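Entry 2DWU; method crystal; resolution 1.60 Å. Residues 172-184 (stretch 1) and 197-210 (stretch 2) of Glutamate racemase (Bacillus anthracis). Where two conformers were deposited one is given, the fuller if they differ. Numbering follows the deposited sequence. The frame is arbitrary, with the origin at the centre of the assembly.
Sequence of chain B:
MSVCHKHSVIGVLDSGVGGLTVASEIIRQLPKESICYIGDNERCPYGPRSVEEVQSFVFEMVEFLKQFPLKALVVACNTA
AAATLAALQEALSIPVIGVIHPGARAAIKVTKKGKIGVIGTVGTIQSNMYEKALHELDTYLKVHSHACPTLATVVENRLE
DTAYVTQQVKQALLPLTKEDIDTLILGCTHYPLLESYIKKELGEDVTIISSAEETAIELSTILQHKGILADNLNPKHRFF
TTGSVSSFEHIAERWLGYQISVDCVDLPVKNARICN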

ATOM      1  N   ALA B 172      -5.884  18.809 -21.601  1.00 13.50           N
ATOM      2  CA  ALA B 172      -4.908  18.659 -20.532  1.00 12.94           C
ATOM      3  C   ALA B 172      -4.016  17.440 -20.726  1.00 13.69           C
ATOM      4  O   ALA B 172      -2.828  17.501 -20.427  1.00 14.20           O
ATOM      5  CB  ALA B 172      -5.623  18.554 -19.168  1.00 13.19           C
ATOM      6  N   LEU B 173      -4.597  16.345 -21.211  1.00 14.43           N
ATOM      7  CA  LEU B 173      -3.843  15.098 -21.366  1.00 14.29           C
ATOM      8  C   LEU B 173      -3.159  14.903 -22.714  1.00 15.19           C
ATOM      9  O   LEU B 173      -2.424  13.935 -22.888  1.00 15.52           O
ATOM     10  CB  LEU B 173      -4.747  13.899 -21.080  1.00 14.50           C
ATOM     11  CG  LEU B 173      -5.225  13.674 -19.635  1.00 17.08           C
ATOM     12  CD1 LEU B 173      -6.219  12.547 -19.608  1.00 17.89           C
ATOM     13  CD2 LEU B 173      -4.042  13.365 -18.727  1.00 19.52           C
ATOM     14  N   LEU B 174      -3.363  15.817 -23.653  1.00 16.44           N
ATOM     15  CA  LEU B 174      -2.729  15.661 -24.965  1.00 18.52           C
ATOM     16  C   LEU B 174      -1.217  15.378 -24.847  1.00 18.68           C
ATOM     17  O   LEU B 174      -0.707  14.443 -25.469  1.00 18.94           O
ATOM     18  CB  LEU B 174      -2.976  16.908 -25.820  1.00 20.44           C
ATOM     19  CG  LEU B 174      -2.862  16.826 -27.353  1.00 24.74           C
ATOM     20  CD1 LEU B 174      -2.090  18.030 -27.825  1.00 25.98           C
ATOM     21  CD2 LEU B 174      -2.205  15.546 -27.817  1.00 23.23           C
ATOM     22  N   PRO B 175      -0.481  16.148 -24.029  1.00 19.84           N
ATOM     23  CA  PRO B 175       0.955  15.851 -23.939  1.00 20.83           C
ATOM     24  C   PRO B 175       1.276  14.421 -23.491  1.00 20.94           C
ATOM     25  O   PRO B 175       2.261  13.828 -23.962  1.00 20.16           O
ATOM     26  CB  PRO B 175       1.462  16.890 -22.950  1.00 22.39           C
ATOM     27  CG  PRO B 175       0.537  18.073 -23.205  1.00 22.40           C
ATOM     28  CD  PRO B 175      -0.812  17.374 -23.277  1.00 20.45           C
ATOM     29  N   LEU B 176       0.462  13.853 -22.596  1.00 18.68           N
ATOM     30  CA  LEU B 176       0.722  12.495 -22.133  1.00 17.41           C
ATOM     31  C   LEU B 176       0.309  11.428 -23.116  1.00 16.60           C
ATOM     32  O   LEU B 176       0.832  10.313 -23.046  1.00 15.79           O
ATOM     33  CB  LEU B 176       0.044  12.206 -20.778  1.00 18.17           C
ATOM     34  CG  LEU B 176       0.794  12.711 -19.545  1.00 22.60           C
ATOM     35  CD1 LEU B 176      -0.020  12.387 -18.313  1.00 22.96           C
ATOM     36  CD2 LEU B 176       2.193  12.081 -19.452  1.00 23.10           C
ATOM     37  N   THR B 177      -0.634  11.733 -24.014  1.00 15.13           N
ATOM     38  CA  THR B 177      -1.067  10.735 -24.993  1.00 17.10           C
ATOM     39  C   THR B 177       0.084  10.481 -25.960  1.00 15.68           C
ATOM     40  O   THR B 177       0.114   9.451 -26.633  1.00 16.85           O
ATOM     41  CB  THR B 177      -2.284  11.187 -25.831  1.00 16.23           C
ATOM     42  OG1 THR B 177      -1.924  12.325 -26.621  1.00 16.92           O
ATOM     43  CG2 THR B 177      -3.486  11.515 -24.919  1.00 18.38           C
ATOM     44  N   LYS B 178       1.037  11.412 -26.000  1.00 15.80           N
ATOM     45  CA  LYS B 178       2.186  11.292 -26.906  1.00 16.79           C
ATOM     46  C   LYS B 178       3.326  10.538 -26.262  1.00 16.29           C
ATOM     47  O   LYS B 178       4.298  10.170 -26.932  1.00 16.02           O
ATOM     48  CB  LYS B 178       2.720  12.674 -27.287  1.00 17.83           C
ATOM     49  CG  LYS B 178       1.741  13.518 -28.081  1.00 19.85           C
ATOM     50  CD  LYS B 178       2.331  14.881 -28.327  1.00 21.44           C
ATOM     51  CE  LYS B 178       1.340  15.751 -29.089  1.00 23.80           C
ATOM     52  NZ  LYS B 178       1.845  17.146 -29.209  1.00 25.56           N
ATOM     53  N   GLU B 179       3.224  10.327 -24.954  1.00 13.87           N
ATOM     54  CA  GLU B 179       4.295   9.655 -24.232  1.00 14.88           C
ATOM     55  C   GLU B 179       3.985   8.195 -23.958  1.00 13.27           C
ATOM     56  O   GLU B 179       2.834   7.778 -23.889  1.00 13.57           O
ATOM     57  CB  GLU B 179       4.538  10.381 -22.911  1.00 16.64           C
ATOM     58  CG  GLU B 179       4.873  11.867 -23.076  1.00 20.72           C
ATOM     59  CD  GLU B 179       6.236  12.121 -23.692  1.00 23.89           C
ATOM     60  OE1 GLU B 179       6.544  13.305 -23.974  1.00 26.03           O
ATOM     61  OE2 GLU B 179       7.002  11.148 -23.892  1.00 25.43           O
ATOM     62  N   ASP B 180       5.047   7.416 -23.810  1.00 12.60           N
ATOM     63  CA  ASP B 180       4.923   6.015 -23.514  1.00 10.68           C
ATOM     64  C   ASP B 180       4.886   5.851 -21.987  1.00 11.29           C
ATOM     65  O   ASP B 180       5.914   5.986 -21.309  1.00 11.52           O
ATOM     66  CB  ASP B 180       6.137   5.289 -24.106  1.00 11.51           C
ATOM     67  CG  ASP B 180       6.119   3.795 -23.874  1.00 14.01           C
ATOM     68  OD1 ASP B 180       5.126   3.244 -23.340  1.00 14.53           O
ATOM     69  OD2 ASP B 180       7.128   3.145 -24.255  1.00 12.07           O
ATOM     70  N   ILE B 181       3.685   5.654 -21.449  1.00  9.62           N
ATOM     71  CA  ILE B 181       3.527   5.398 -20.007  1.00 11.06           C
ATOM     72  C   ILE B 181       2.532   4.262 -19.828  1.00  9.85           C
ATOM     73  O   ILE B 181       1.719   4.004 -20.715  1.00 13.03           O
ATOM     74  CB  ILE B 181       2.955   6.631 -19.234  1.00 10.34           C
ATOM     75  CG1 ILE B 181       1.568   7.014 -19.775  1.00 11.61           C
ATOM     76  CG2 ILE B 181       3.913   7.785 -19.306  1.00 13.32           C
ATOM     77  CD1 ILE B 181       0.875   8.043 -18.854  1.00 11.84           C
ATOM     78  N   ASP B 182       2.594   3.550 -18.706  1.00  9.05           N
ATOM     79  CA  ASP B 182       1.598   2.522 -18.455  1.00  7.93           C
ATOM     80  C   ASP B 182       0.927   2.765 -17.100  1.00  8.78           C
ATOM     81  O   ASP B 182       0.100   1.975 -16.666  1.00 10.06           O
ATOM     82  CB  ASP B 182       2.198   1.095 -18.523  1.00 11.35           C
ATOM     83  CG  ASP B 182       3.180   0.782 -17.393  1.00 11.37           C
ATOM     84  OD1 ASP B 182       3.459   1.648 -16.533  1.00 11.59           O
ATOM     85  OD2 ASP B 182       3.677  -0.374 -17.388  1.00 11.81           O
ATOM     86  N   THR B 183       1.279   3.881 -16.466  1.00  9.51           N
ATOM     87  CA  THR B 183       0.755   4.240 -15.146  1.00  9.49           C
ATOM     88  C   THR B 183       0.603   5.766 -15.081  1.00  8.79           C
ATOM     89  O   THR B 183       1.445   6.480 -15.605  1.00  9.17           O
ATOM     90  CB  THR B 183       1.778   3.771 -14.067  1.00  9.97           C
ATOM     91  OG1 THR B 183       1.970   2.350 -14.186  1.00 11.79           O
ATOM     92  CG2 THR B 183       1.284   4.114 -12.646  1.00 10.94           C
ATOM     93  N   LEU B 184      -0.469   6.269 -14.460  1.00  6.78           N
ATOM     94  CA  LEU B 184      -0.674   7.712 -14.337  1.00  6.33           C
ATOM     95  C   LEU B 184      -1.095   8.016 -12.905  1.00  6.82           C
ATOM     96  O   LEU B 184      -2.083   7.463 -12.420  1.00  7.78           O
ATOM     97  CB  LEU B 184      -1.789   8.208 -15.279  1.00  8.77           C
ATOM     98  CG  LEU B 184      -2.131   9.687 -15.010  1.00 10.44           C
ATOM     99  CD1 LEU B 184      -1.049  10.555 -15.595  1.00 13.12           C
ATOM    100  CD2 LEU B 184      -3.504  10.040 -15.594  1.00 13.75           C
ATOM    101  N   TYR B 197     -13.267  10.199 -17.324  1.00 16.83           N
ATOM    102  CA  TYR B 197     -12.855  10.968 -18.495  1.00 14.78           C
ATOM    103  C   TYR B 197     -11.421  10.661 -18.843  1.00 16.00           C
ATOM    104  O   TYR B 197     -11.066  10.504 -20.006  1.00 16.82           O
ATOM    105  CB  TYR B 197     -12.967  12.478 -18.238  1.00 16.10           C
ATOM    106  CG  TYR B 197     -14.372  12.981 -18.039  1.00 17.20           C
ATOM    107  CD1 TYR B 197     -14.929  13.080 -16.766  1.00 17.84           C
ATOM    108  CD2 TYR B 197     -15.150  13.346 -19.134  1.00 18.18           C
ATOM    109  CE1 TYR B 197     -16.243  13.541 -16.595  1.00 18.14           C
ATOM    110  CE2 TYR B 197     -16.449  13.801 -18.977  1.00 19.34           C
ATOM    111  CZ  TYR B 197     -16.988  13.896 -17.711  1.00 20.46           C
ATOM    112  OH  TYR B 197     -18.282  14.355 -17.563  1.00 22.59           O
ATOM    113  N   ILE B 198     -10.590  10.600 -17.813  1.00 14.17           N
ATOM    114  CA  ILE B 198      -9.170  10.344 -17.995  1.00 14.39           C
ATOM    115  C   ILE B 198      -8.912   8.968 -18.596  1.00 16.63           C
ATOM    116  O   ILE B 198      -8.108   8.831 -19.533  1.00 17.81           O
ATOM    117  CB  ILE B 198      -8.435  10.514 -16.638  1.00 13.76           C
ATOM    118  CG1 ILE B 198      -8.495  11.996 -16.236  1.00 12.87           C
ATOM    119  CG2 ILE B 198      -6.982  10.052 -16.753  1.00 13.79           C
ATOM    120  CD1 ILE B 198      -8.019  12.257 -14.808  1.00 14.55           C
ATOM    121  N   LYS B 199      -9.589   7.957 -18.071  1.00 17.71           N
ATOM    122  CA  LYS B 199      -9.432   6.593 -18.580  1.00 20.84           C
ATOM    123  C   LYS B 199      -9.816   6.537 -20.049  1.00 22.16           C
ATOM    124  O   LYS B 199      -9.167   5.866 -20.844  1.00 22.12           O
ATOM    125  CB  LYS B 199     -10.321   5.618 -17.813  1.00 22.81           C
ATOM    126  CG  LYS B 199      -9.940   5.443 -16.366  1.00 26.92           C
ATOM    127  CD  LYS B 199     -10.844   4.460 -15.640  1.00 31.58           C
ATOM    128  CE  LYS B 199     -10.195   4.043 -14.319  1.00 32.45           C
ATOM    129  NZ  LYS B 199     -11.034   3.106 -13.532  1.00 36.94           N
ATOM    130  N   LYS B 200     -10.892   7.228 -20.400  1.00 22.98           N
ATOM    131  CA  LYS B 200     -11.348   7.245 -21.783  1.00 25.61           C
ATOM    132  C   LYS B 200     -10.300   7.872 -22.697  1.00 25.67           C
ATOM    133  O   LYS B 200     -10.085   7.423 -23.832  1.00 26.23           O
ATOM    134  CB  LYS B 200     -12.659   8.032 -21.886  1.00 28.21           C
ATOM    135  CG  LYS B 200     -13.101   8.340 -23.314  1.00 32.61           C
ATOM    136  CD  LYS B 200     -13.541   7.095 -24.064  1.00 36.48           C
ATOM    137  CE  LYS B 200     -14.880   6.602 -23.552  1.00 38.46           C
ATOM    138  NZ  LYS B 200     -14.866   6.428 -22.068  1.00 40.17           N
ATOM    139  N   GLU B 201      -9.635   8.907 -22.199  1.00 24.57           N
ATOM    140  CA  GLU B 201      -8.632   9.609 -22.977  1.00 23.79           C
ATOM    141  C   GLU B 201      -7.304   8.853 -23.116  1.00 23.42           C
ATOM    142  O   GLU B 201      -6.688   8.873 -24.179  1.00 24.22           O
ATOM    143  CB  GLU B 201      -8.389  10.995 -22.357  1.00 25.20           C
ATOM    144  CG  GLU B 201      -7.536  11.926 -23.210  1.00 27.62           C
ATOM    145  CD  GLU B 201      -8.242  12.378 -24.500  1.00 29.00           C
ATOM    146  OE1 GLU B 201      -7.539  12.619 -25.500  1.00 30.73           O
ATOM    147  OE2 GLU B 201      -9.489  12.506 -24.507  1.00 28.83           O
ATOM    148  N   LEU B 202      -6.866   8.174 -22.059  1.00 21.56           N
ATOM    149  CA  LEU B 202      -5.593   7.463 -22.124  1.00 21.96           C
ATOM    150  C   LEU B 202      -5.663   6.014 -22.564  1.00 23.07           C
ATOM    151  O   LEU B 202      -4.664   5.466 -23.047  1.00 24.30           O
ATOM    152  CB  LEU B 202      -4.874   7.551 -20.777  1.00 21.12           C
ATOM    153  CG  LEU B 202      -4.514   8.987 -20.369  1.00 22.83           C
ATOM    154  CD1 LEU B 202      -3.746   8.969 -19.052  1.00 22.12           C
ATOM    155  CD2 LEU B 202      -3.674   9.646 -21.454  1.00 22.95           C
ATOM    156  N   GLY B 203      -6.818   5.385 -22.391  1.00 24.11           N
ATOM    157  CA  GLY B 203      -6.947   3.999 -22.801  1.00 25.74           C
ATOM    158  C   GLY B 203      -6.778   2.981 -21.691  1.00 26.75           C
ATOM    159  O   GLY B 203      -6.327   3.301 -20.590  1.00 25.11           O
ATOM    160  N   GLU B 204      -7.143   1.743 -22.013  1.00 29.07           N
ATOM    161  CA  GLU B 204      -7.086   0.601 -21.110  1.00 30.80           C
ATOM    162  C   GLU B 204      -5.689   0.224 -20.641  1.00 29.51           C
ATOM    163  O   GLU B 204      -5.537  -0.397 -19.600  1.00 32.03           O
ATOM    164  CB  GLU B 204      -7.689  -0.624 -21.802  1.00 34.58           C
ATOM    165  CG  GLU B 204      -9.113  -0.439 -22.271  1.00 40.03           C
ATOM    166  CD  GLU B 204     -10.122  -0.657 -21.162  1.00 42.84           C
ATOM    167  OE1 GLU B 204      -9.978  -0.024 -20.092  1.00 44.22           O
ATOM    168  OE2 GLU B 204     -11.061  -1.462 -21.366  1.00 44.00           O
ATOM    169  N   ASP B 205      -4.673   0.578 -21.410  1.00 28.09           N
ATOM    170  CA  ASP B 205      -3.314   0.202 -21.056  1.00 26.24           C
ATOM    171  C   ASP B 205      -2.614   1.078 -20.024  1.00 23.50           C
ATOM    172  O   ASP B 205      -1.442   0.859 -19.726  1.00 21.86           O
ATOM    173  CB  ASP B 205      -2.459   0.117 -22.320  1.00 30.98           C
ATOM    174  CG  ASP B 205      -2.972  -0.934 -23.296  1.00 35.13           C
ATOM    175  OD1 ASP B 205      -3.229  -2.080 -22.854  1.00 37.02           O
ATOM    176  OD2 ASP B 205      -3.117  -0.616 -24.500  1.00 37.86           O
ATOM    177  N   VAL B 206      -3.319   2.072 -19.492  1.00 18.38           N
ATOM    178  CA  VAL B 206      -2.716   2.943 -18.495  1.00 14.84           C
ATOM    179  C   VAL B 206      -3.464   2.793 -17.166  1.00 14.20           C
ATOM    180  O   VAL B 206      -4.671   3.076 -17.078  1.00 16.37           O
ATOM    181  CB  VAL B 206      -2.771   4.424 -18.933  1.00 12.91           C
ATOM    182  CG1 VAL B 206      -2.047   5.298 -17.881  1.00 10.82           C
ATOM    183  CG2 VAL B 206      -2.093   4.594 -20.304  1.00 14.64           C
ATOM    184  N   THR B 207      -2.756   2.358 -16.134  1.00 10.96           N
ATOM    185  CA  THR B 207      -3.381   2.193 -14.824  1.00 10.80           C
ATOM    186  C   THR B 207      -3.386   3.525 -14.076  1.00 11.09           C
ATOM    187  O   THR B 207      -2.341   4.151 -13.894  1.00 10.60           O
ATOM    188  CB  THR B 207      -2.637   1.160 -14.010  1.00 13.87           C
ATOM    189  OG1 THR B 207      -2.721  -0.109 -14.683  1.00 13.40           O
ATOM    190  CG2 THR B 207      -3.242   1.033 -12.617  1.00 13.46           C
ATOM    191  N   ILE B 208      -4.574   3.896 -13.613  0.50 10.27           N
ATOM    192  CA  ILE B 208      -4.797   5.132 -12.880  0.50 11.11           C
ATOM    193  C   ILE B 208      -4.557   4.926 -11.381  0.50 10.43           C
ATOM    194  O   ILE B 208      -5.007   3.933 -10.788  0.50 10.26           O
ATOM    195  CB  ILE B 208      -6.250   5.626 -13.111  0.50 10.93           C
ATOM    196  CG1 ILE B 208      -6.515   5.802 -14.614  0.50 12.65           C
ATOM    197  CG2 ILE B 208      -6.488   6.932 -12.353  0.50 12.38           C
ATOM    198  CD1 ILE B 208      -5.535   6.732 -15.329  0.50 11.70           C
ATOM    199  N   ILE B 209      -3.835   5.866 -10.778  0.50  9.71           N
ATOM    200  CA  ILE B 209      -3.536   5.818  -9.352  0.50  9.85           C
ATOM    201  C   ILE B 209      -4.124   7.038  -8.662  0.50  9.05           C
ATOM    202  O   ILE B 209      -3.870   8.182  -9.047  0.50  8.89           O
ATOM    203  CB  ILE B 209      -2.025   5.763  -9.108  0.50 10.15           C
ATOM    204  CG1 ILE B 209      -1.481   4.451  -9.678  0.50 12.22           C
ATOM    205  CG2 ILE B 209      -1.715   5.882  -7.609  0.50 11.61           C
ATOM    206  CD1 ILE B 209      -0.073   4.197  -9.322  0.50 13.54           C
ATOM    207  N   SER B 210      -4.928   6.774  -7.641  1.00  8.01           N
ATOM    208  CA  SER B 210      -5.584   7.841  -6.887  1.00  7.88           C
ATOM    209  C   SER B 210      -4.732   8.203  -5.693  1.00  7.65           C
ATOM    210  O   SER B 210      -4.384   7.310  -4.917  1.00  8.71           O
ATOM    211  CB  SER B 210      -6.929   7.350  -6.341  1.00 10.17           C
ATOM    212  OG  SER B 210      -7.376   8.216  -5.285  1.00 11.34           O
TER
HETATM  213  O   HOH W   1       0.954   1.639 -22.067  1.00 33.86           O
HETATM  214  O   HOH W   2      -1.110  -0.685 -16.922  1.00 21.07           O

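Three backbone hydrogen bonds hold the two stretches together where they run side by side as parallel strands. Thr 207 N donates to Asp 182 O at 2.9 Å and is nearly linear, with an N-H...O angle of 171°. Leu 184 N then donates to Thr 207 O, and Ile 209 N to Leu 184 O, each at 2.9 Å, with angles of 160° and 151°. The bonds thus alternate in direction: Thr 207 gives its N to Asp 182 and its O to Leu 184, and Leu 184 in turn gives its O to Ile 209. This is the ladder of a parallel sheet, in which Thr 183 pairs with Thr 207 and Leu 184 with Ile 208. Two CA-H...O contacts supplement it, from Thr 183 CA to Thr 207 O at 3.3 Å and from Val 206 CA to Asp 182 O at 3.5 Å.

Water extends the polar contact at the start of the ladder. Water 1 donates to Ile 181 O at 2.8 Å and, through a weak bond, to Asp 205 O at 3.4 Å, bridging the stretches just before the strands pair. Water 2 lies 2.9 Å from Asp 182 O and forms a 2.8 Å hydrogen bond with Thr 207 OG1. Within stretch 1, Thr 183 OG1 donates to Asp 182 OD1 at 2.9 Å, so this hydroxyl is engaged within its own stretch while the methyl of the same side chain meets stretch 2: Thr 183 CG2 lies 3.6 Å from Ile 209 CD1.

Thr 183 and Thr 207 lie on one face of the sheet and Leu 184 and Ile 208 on the other, the one that meets the helix of stretch 2. Leu 184 has the largest area covered by the partner stretch. Leu 184 CD2 packs against Leu 202 CD1 at 3.6 Å, Ile 198 CG2 at 3.7 Å and Ile 208 CD1 at 3.9 Å, while Leu 184 CB lies 3.9 Å from Val 206 CG1. One leucine therefore links strand and helix. Val 206 CG1 also approaches Ile 181 CD1, at 4.1 Å.

Farther out, the helices approach with their axes 10.5 Å apart at closest and their directions 38° from parallel. Leu 173 points toward stretch 2 and packs on the helix there, its CD1 lying 3.8 Å from Glu 201 CB, 3.9 Å from Ile 198 CG2 and 4.0 Å from Leu 202 CG. Thr 177 contributes its methyl, with CG2 3.9 Å from Leu 202 CD2, while its OG1 donates to Leu 174 O at 2.7 Å within its own stretch.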